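Local structure of putative ATP-dependent endonuclease of the OLD family (6P74) at residues A[104-107]-A[113-116]; A[3-8]-A[39-44]. The protein degrades linear and supercoiled double-stranded DNA in the 5'-to-3' direction with divalent metal ions, and has a DNA-stimulated ATPase activity. One frame throughout, in Å; residues are numbered along the deposited sequence.

In the fold
From the N terminus, strand 2-10 comes first, running through the antiparallel sheet of the ATPase domain; interaction 2 sets it against helix 34-45, which follows the P-loop, inferred to bind ATP, and so closes a loop of 30 residues between its segments. The chain then goes on through further strands of the same sheet (70-76, 79-82 and 85-97) to strand 100-109, where interaction 1 turns residues 113-116 back onto residues 104-107, with five residues between. The two loops follow in series, neither nesting nor crossing. Their centres lie about 16 Å apart, yet they meet directly: Leu-105 CD1 packs on Val-44 CG1 at 4.0 Å, linking strand 100-109 to the helix.

Interaction 1. Residues A[104-107]-A[113-116]. With SO4 (sulfate ion), chain K.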
ATOM      1  N   ASP A 104     -11.543  16.418   8.044  1.00 94.70           N
ATOM      2  CA  ASP A 104     -11.989  16.794   9.375  1.00 95.34           C
ATOM      3  C   ASP A 104     -12.072  15.541  10.234  1.00 90.83           C
ATOM      4  O   ASP A 104     -12.471  14.474   9.757  1.00 94.86           O
ATOM      5  CB  ASP A 104     -13.355  17.490   9.325  1.00 98.94           C
ATOM      6  CG  ASP A 104     -13.405  18.606   8.301  1.00113.33           C
ATOM      7  OD1 ASP A 104     -12.606  19.563   8.417  1.00116.56           O
ATOM      8  OD2 ASP A 104     -14.247  18.524   7.377  1.00120.60           O
ATOM      9  N   LEU A 105     -11.678  15.667  11.494  1.00 90.29           N
ATOM     10  CA  LEU A 105     -11.854  14.613  12.487  1.00 90.57           C
ATOM     11  C   LEU A 105     -12.877  15.136  13.485  1.00 89.74           C
ATOM     12  O   LEU A 105     -12.562  15.994  14.307  1.00 94.44           O
ATOM     13  CB  LEU A 105     -10.530  14.260  13.157  1.00 86.42           C
ATOM     14  CG  LEU A 105     -10.545  13.068  14.117  1.00 81.35           C
ATOM     15  CD1 LEU A 105     -10.996  11.798  13.414  1.00 73.58           C
ATOM     16  CD2 LEU A 105      -9.173  12.886  14.764  1.00 82.02           C
ATOM     17  N   GLU A 106     -14.100  14.649  13.404  1.00 87.15           N
ATOM     18  CA  GLU A 106     -15.034  15.320  14.284  1.00 91.02           C
ATOM     19  C   GLU A 106     -15.447  14.419  15.436  1.00 89.80           C
ATOM     20  O   GLU A 106     -15.663  13.212  15.242  1.00 81.95           O
ATOM     21  CB  GLU A 106     -16.297  15.761  13.544  1.00 93.89           C
ATOM     22  CG  GLU A 106     -16.072  16.639  12.349  1.00 96.96           C
ATOM     23  CD  GLU A 106     -17.337  16.774  11.528  1.00103.55           C
ATOM     24  OE1 GLU A 106     -17.998  17.833  11.632  1.00103.69           O
ATOM     25  OE2 GLU A 106     -17.684  15.801  10.808  1.00106.95           O
ATOM     26  N   PRO A 107     -15.603  14.989  16.631  1.00 80.87           N
ATOM     27  CA  PRO A 107     -16.185  14.233  17.736  1.00 79.88           C
ATOM     28  C   PRO A 107     -17.704  14.212  17.637  1.00 78.17           C
ATOM     29  O   PRO A 107     -18.345  15.162  17.179  1.00 80.79           O
ATOM     30  CB  PRO A 107     -15.718  15.014  18.970  1.00 81.36           C
ATOM     31  CG  PRO A 107     -15.727  16.437  18.495  1.00 72.90           C
ATOM     32  CD  PRO A 107     -15.289  16.377  17.024  1.00 74.82           C
ATOM     33  N   ASN A 113     -24.327  13.760  17.029  1.00 93.89           N
ATOM     34  CA  ASN A 113     -24.089  15.167  16.729  1.00 95.09           C
ATOM     35  C   ASN A 113     -22.707  15.605  17.195  1.00 89.53           C
ATOM     36  O   ASN A 113     -22.145  15.058  18.149  1.00 82.24           O
ATOM     37  CB  ASN A 113     -25.135  16.059  17.391  1.00 99.44           C
ATOM     38  CG  ASN A 113     -26.528  15.562  17.162  1.00101.48           C
ATOM     39  OD1 ASN A 113     -27.209  15.142  18.101  1.00 99.31           O
ATOM     40  ND2 ASN A 113     -26.965  15.583  15.903  1.00100.45           N
ATOM     41  N   VAL A 114     -22.171  16.611  16.517  1.00 93.15           N
ATOM     42  CA  VAL A 114     -20.935  17.251  16.957  1.00 86.38           C
ATOM     43  C   VAL A 114     -21.284  18.293  18.015  1.00 94.11           C
ATOM     44  O   VAL A 114     -21.996  19.264  17.711  1.00 90.89           O
ATOM     45  CB  VAL A 114     -20.194  17.890  15.776  1.00 81.46           C
ATOM     46  CG1 VAL A 114     -18.933  18.593  16.265  1.00 79.22           C
ATOM     47  CG2 VAL A 114     -19.878  16.824  14.707  1.00 77.48           C
ATOM     48  N   PRO A 115     -20.811  18.140  19.255  1.00 97.80           N
ATOM     49  CA  PRO A 115     -21.104  19.146  20.283  1.00 97.79           C
ATOM     50  C   PRO A 115     -20.500  20.490  19.908  1.00 97.12           C
ATOM     51  O   PRO A 115     -19.417  20.556  19.327  1.00 95.05           O
ATOM     52  CB  PRO A 115     -20.446  18.577  21.548  1.00 96.91           C
ATOM     53  CG  PRO A 115     -20.103  17.176  21.244  1.00 95.63           C
ATOM     54  CD  PRO A 115     -19.917  17.083  19.756  1.00 97.09           C
ATOM     55  N   ARG A 116     -21.203  21.570  20.239  1.00 98.50           N
ATOM     56  CA  ARG A 116     -20.604  22.886  20.098  1.00105.52           C
ATOM     57  C   ARG A 116     -20.629  23.609  21.437  1.00104.06           C
ATOM     58  O   ARG A 116     -21.402  23.277  22.339  1.00 99.50           O
ATOM     59  CB  ARG A 116     -21.289  23.723  18.996  1.00117.00           C
ATOM     60  CG  ARG A 116     -22.733  24.146  19.231  1.00125.78           C
ATOM     61  CD  ARG A 116     -23.422  24.405  17.890  1.00131.00           C
ATOM     62  NE  ARG A 116     -23.345  23.208  17.057  1.00134.50           N
ATOM     63  CZ  ARG A 116     -22.475  23.025  16.067  1.00135.29           C
ATOM     64  NH1 ARG A 116     -21.610  23.985  15.757  1.00139.49           N
ATOM     65  NH2 ARG A 116     -22.476  21.884  15.383  1.00128.77           N
TER
HETATM   66  S   SO4 K 610      -7.864  17.620  11.590  1.00193.03           S
HETATM   67  O1  SO4 K 610      -9.290  17.336  11.441  1.00193.44           O
HETATM   68  O2  SO4 K 610      -7.431  17.364  12.961  1.00190.73           O
HETATM   69  O3  SO4 K 610      -7.081  16.780  10.683  1.00192.38           O
HETATM   70  O4  SO4 K 610      -7.635  19.025  11.267  1.00193.94           O
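Val-114 packs against the end of residues 104-107, with Pro-107 O at the middle of the contact. Pro-107 O receives a CA-H...O contact from Val-114 CA (3.3 Å, 149° at the hydrogen) and has Val-114 CG2 at 3.4 Å. Pro-115 adds its ring atom CD, 3.6 Å from Pro-107 O, so across the contact this oxygen meets mainly carbon atoms, with no N-H donor from residues 113-116. With CG1 anti to the backbone N (chi1 178°), Val-114 turns CG2 to Glu-106, whose OE1 is 3.7 Å away; the two side chains cross at about a right angle. Glu-106 CB also lies 3.9 Å from Val-114 CG2, so the methyl touches both the root and the carboxylate end of the glutamate. The pyrrolidine of Pro-107 makes looser apolar contacts, its CD with Val-114 CG1 and its CG with Pro-115 CD. Beyond this shell, a salt bridge from Glu-106 OE2 to Arg-91 ties the carboxylate to the neighbouring strand, and Asn-113 N bonds to Asp-109 OD1 within the turn. Earlier in the strand, Leu-105 N donates to O1 of a sulfate ion at 2.9 Å, a bent bond of 132°; Trp-49 NE1 holds the same ion, which probably came from the crystallisation liquor. The contact folds the loop after strand 100-109 back on that strand, whose antiparallel partner 85-97 supplies Ile-87, which touches both prolines, while Met-129 of helix 127-132 packs on Pro-107.

Interaction 2. Residues A[3-8]-A[39-44]; sequences KRLQVK and RAIDLV
Leu-5 and Ile-41 meet through aliphatic branches, the leucine fork against a single methylene. In Leu-5, CG anti to the backbone nitrogen (chi1 169°) and a chi2 of 74° direct the fork so that both methyls reach Ile-41 CG1: CD2 at 4.0 Å and CD1 at 4.1 Å. The isoleucine bond from CA to CB does not aim at the strand; its chi1 of -66° places CG1 anti to the carbonyl carbon and brings that branch within reach of the leucine, the two side chains meeting at a slant. Two residues on along the strand, Val-7 points the same way and sets CG2 against Ala-40 CB at 4.0 Å. This CG2 stands anti to the valine's carbonyl carbon, beside the backbone N, which presents the methyl to the helix. Leu-5 and Val-7 thus line the helix-facing side of strand 2-10, in the alternation expected of an extended strand. Helix 34-45 begins at Lys-34 and Thr-35 of the P-loop (Walker A), inferred to bind ATP, so this buried apolar layer sets the P-loop helix against the antiparallel sheet of the ATPase domain. The side chain of Val-7 is about 9 Å from Gly-33 of that loop. At the start of the segment, Lys-3 and Arg-4 both face His-75 of strand 70-76 in a classic beta bulge. Leu-18 of strand 13-19 and Ile-72 of strand 70-76 flank Leu-5, whereas Phe-10 packs on Ala-40 and Leu-2 on Ile-41.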
ATOM      1  N   LYS A   3     -16.876  -0.284  18.959  1.00 66.93           N
ATOM      2  CA  LYS A   3     -18.219  -0.825  18.950  1.00 64.14           C
ATOM      3  C   LYS A   3     -18.830  -0.903  17.566  1.00 67.46           C
ATOM      4  O   LYS A   3     -19.742  -1.705  17.350  1.00 67.89           O
ATOM      5  CB  LYS A   3     -19.134   0.031  19.839  1.00 71.01           C
ATOM      6  CG  LYS A   3     -19.021  -0.270  21.321  1.00 75.21           C
ATOM      7  CD  LYS A   3     -19.525  -1.689  21.603  1.00 80.65           C
ATOM      8  CE  LYS A   3     -19.642  -1.944  23.088  1.00 93.94           C
ATOM      9  NZ  LYS A   3     -20.290  -3.257  23.336  1.00 98.75           N
ATOM     10  N   ARG A   4     -18.353  -0.107  16.621  1.00 69.90           N
ATOM     11  CA  ARG A   4     -19.059  -0.019  15.360  1.00 66.48           C
ATOM     12  C   ARG A   4     -18.144   0.743  14.426  1.00 67.88           C
ATOM     13  O   ARG A   4     -17.344   1.567  14.882  1.00 62.59           O
ATOM     14  CB  ARG A   4     -20.434   0.619  15.567  1.00 69.65           C
ATOM     15  CG  ARG A   4     -21.198   0.930  14.321  1.00 68.94           C
ATOM     16  CD  ARG A   4     -22.548   1.496  14.704  1.00 73.63           C
ATOM     17  NE  ARG A   4     -23.316   1.958  13.547  1.00 81.47           N
ATOM     18  CZ  ARG A   4     -24.344   2.801  13.617  1.00 90.19           C
ATOM     19  NH1 ARG A   4     -24.733   3.285  14.792  1.00 93.53           N
ATOM     20  NH2 ARG A   4     -24.981   3.171  12.512  1.00 89.77           N
ATOM     21  N   LEU A   5     -18.238   0.428  13.135  1.00 70.39           N
ATOM     22  CA  LEU A   5     -17.462   1.091  12.097  1.00 70.53           C
ATOM     23  C   LEU A   5     -18.413   1.419  10.955  1.00 71.64           C
ATOM     24  O   LEU A   5     -19.178   0.553  10.520  1.00 75.07           O
ATOM     25  CB  LEU A   5     -16.299   0.244  11.581  1.00 64.02           C
ATOM     26  CG  LEU A   5     -15.617   0.764  10.311  1.00 64.68           C
ATOM     27  CD1 LEU A   5     -14.772   1.965  10.636  1.00 68.63           C
ATOM     28  CD2 LEU A   5     -14.773  -0.315   9.700  1.00 63.83           C
ATOM     29  N   GLN A   6     -18.368   2.656  10.467  1.00 71.28           N
ATOM     30  CA  GLN A   6     -19.104   3.041   9.267  1.00 68.93           C
ATOM     31  C   GLN A   6     -18.126   3.607   8.255  1.00 68.85           C
ATOM     32  O   GLN A   6     -17.279   4.435   8.601  1.00 67.28           O
ATOM     33  CB  GLN A   6     -20.200   4.054   9.565  1.00 61.31           C
ATOM     34  CG  GLN A   6     -21.343   3.470  10.357  1.00 68.00           C
ATOM     35  CD  GLN A   6     -22.171   4.526  11.072  1.00 81.54           C
ATOM     36  OE1 GLN A   6     -21.674   5.254  11.945  1.00 83.09           O
ATOM     37  NE2 GLN A   6     -23.445   4.616  10.707  1.00 81.17           N
ATOM     38  N   VAL A   7     -18.222   3.142   7.013  1.00 68.65           N
ATOM     39  CA  VAL A   7     -17.328   3.591   5.961  1.00 75.63           C
ATOM     40  C   VAL A   7     -18.153   3.923   4.732  1.00 81.00           C
ATOM     41  O   VAL A   7     -18.987   3.120   4.301  1.00 80.95           O
ATOM     42  CB  VAL A   7     -16.260   2.533   5.636  1.00 71.56           C
ATOM     43  CG1 VAL A   7     -15.295   3.060   4.603  1.00 73.81           C
ATOM     44  CG2 VAL A   7     -15.514   2.148   6.892  1.00 68.00           C
ATOM     45  N   LYS A   8     -17.931   5.106   4.173  1.00 79.92           N
ATOM     46  CA  LYS A   8     -18.633   5.533   2.973  1.00 83.09           C
ATOM     47  C   LYS A   8     -17.613   6.069   1.987  1.00 83.68           C
ATOM     48  O   LYS A   8     -16.892   7.025   2.295  1.00 83.09           O
ATOM     49  CB  LYS A   8     -19.686   6.604   3.287  1.00 85.62           C
ATOM     50  CG  LYS A   8     -20.757   6.167   4.269  1.00 87.96           C
ATOM     51  CD  LYS A   8     -21.886   7.193   4.342  1.00 93.67           C
ATOM     52  CE  LYS A   8     -23.087   6.643   5.113  1.00 96.97           C
ATOM     53  NZ  LYS A   8     -24.396   7.202   4.642  1.00104.90           N
ATOM     54  N   ARG A  39      -7.830  -1.126   7.330  1.00 78.27           N
ATOM     55  CA  ARG A  39      -7.093   0.113   7.070  1.00 82.77           C
ATOM     56  C   ARG A  39      -7.922   1.342   7.451  1.00 83.69           C
ATOM     57  O   ARG A  39      -7.376   2.340   7.942  1.00 80.97           O
ATOM     58  CB  ARG A  39      -6.656   0.182   5.608  1.00 81.15           C
ATOM     59  CG  ARG A  39      -5.818  -1.018   5.156  1.00 90.89           C
ATOM     60  CD  ARG A  39      -4.348  -0.956   5.593  1.00 99.35           C
ATOM     61  NE  ARG A  39      -3.457  -0.873   4.434  1.00108.61           N
ATOM     62  CZ  ARG A  39      -3.034  -1.917   3.721  1.00114.47           C
ATOM     63  NH1 ARG A  39      -3.401  -3.151   4.044  1.00111.77           N
ATOM     64  NH2 ARG A  39      -2.237  -1.724   2.677  1.00125.05           N
ATOM     65  N   ALA A  40      -9.243   1.279   7.254  1.00 73.71           N
ATOM     66  CA  ALA A  40     -10.095   2.401   7.620  1.00 75.90           C
ATOM     67  C   ALA A  40     -10.032   2.677   9.118  1.00 76.55           C
ATOM     68  O   ALA A  40      -9.977   3.842   9.542  1.00 73.62           O
ATOM     69  CB  ALA A  40     -11.536   2.138   7.179  1.00 78.15           C
ATOM     70  N   ILE A  41     -10.057   1.623   9.940  1.00 72.44           N
ATOM     71  CA  ILE A  41      -9.914   1.820  11.379  1.00 71.28           C
ATOM     72  C   ILE A  41      -8.573   2.469  11.678  1.00 78.57           C
ATOM     73  O   ILE A  41      -8.483   3.420  12.468  1.00 75.35           O
ATOM     74  CB  ILE A  41     -10.081   0.485  12.130  1.00 70.76           C
ATOM     75  CG1 ILE A  41     -11.513  -0.043  11.989  1.00 63.66           C
ATOM     76  CG2 ILE A  41      -9.688   0.642  13.603  1.00 68.78           C
ATOM     77  CD1 ILE A  41     -11.683  -1.552  12.344  1.00 61.98           C
ATOM     78  N   ASP A  42      -7.512   1.987  11.024  1.00 74.18           N
ATOM     79  CA  ASP A  42      -6.184   2.501  11.319  1.00 78.33           C
ATOM     80  C   ASP A  42      -6.026   3.973  10.937  1.00 83.75           C
ATOM     81  O   ASP A  42      -5.231   4.682  11.559  1.00 78.60           O
ATOM     82  CB  ASP A  42      -5.136   1.676  10.600  1.00 78.30           C
ATOM     83  CG  ASP A  42      -3.754   1.969  11.100  1.00 88.27           C
ATOM     84  OD1 ASP A  42      -3.511   1.676  12.292  1.00 95.67           O
ATOM     85  OD2 ASP A  42      -2.923   2.500  10.326  1.00 89.38           O
ATOM     86  N   LEU A  43      -6.731   4.424   9.894  1.00 85.16           N
ATOM     87  CA  LEU A  43      -6.687   5.826   9.488  1.00 79.69           C
ATOM     88  C   LEU A  43      -7.134   6.734  10.617  1.00 77.95           C
ATOM     89  O   LEU A  43      -6.548   7.800  10.842  1.00 79.87           O
ATOM     90  CB  LEU A  43      -7.594   6.043   8.278  1.00 82.77           C
ATOM     91  CG  LEU A  43      -6.917   6.056   6.925  1.00 85.26           C
ATOM     92  CD1 LEU A  43      -7.932   6.292   5.823  1.00 82.48           C
ATOM     93  CD2 LEU A  43      -5.904   7.152   6.973  1.00 84.91           C
ATOM     94  N   VAL A  44      -8.195   6.338  11.317  1.00 73.49           N
ATOM     95  CA  VAL A  44      -8.765   7.173  12.363  1.00 81.66           C
ATOM     96  C   VAL A  44      -8.005   7.018  13.672  1.00 79.74           C
ATOM     97  O   VAL A  44      -7.805   7.994  14.407  1.00 82.13           O
ATOM     98  CB  VAL A  44     -10.251   6.828  12.528  1.00 76.89           C
ATOM     99  CG1 VAL A  44     -10.916   7.798  13.502  1.00 77.22           C
ATOM    100  CG2 VAL A  44     -10.920   6.850  11.177  1.00 70.64           C
TER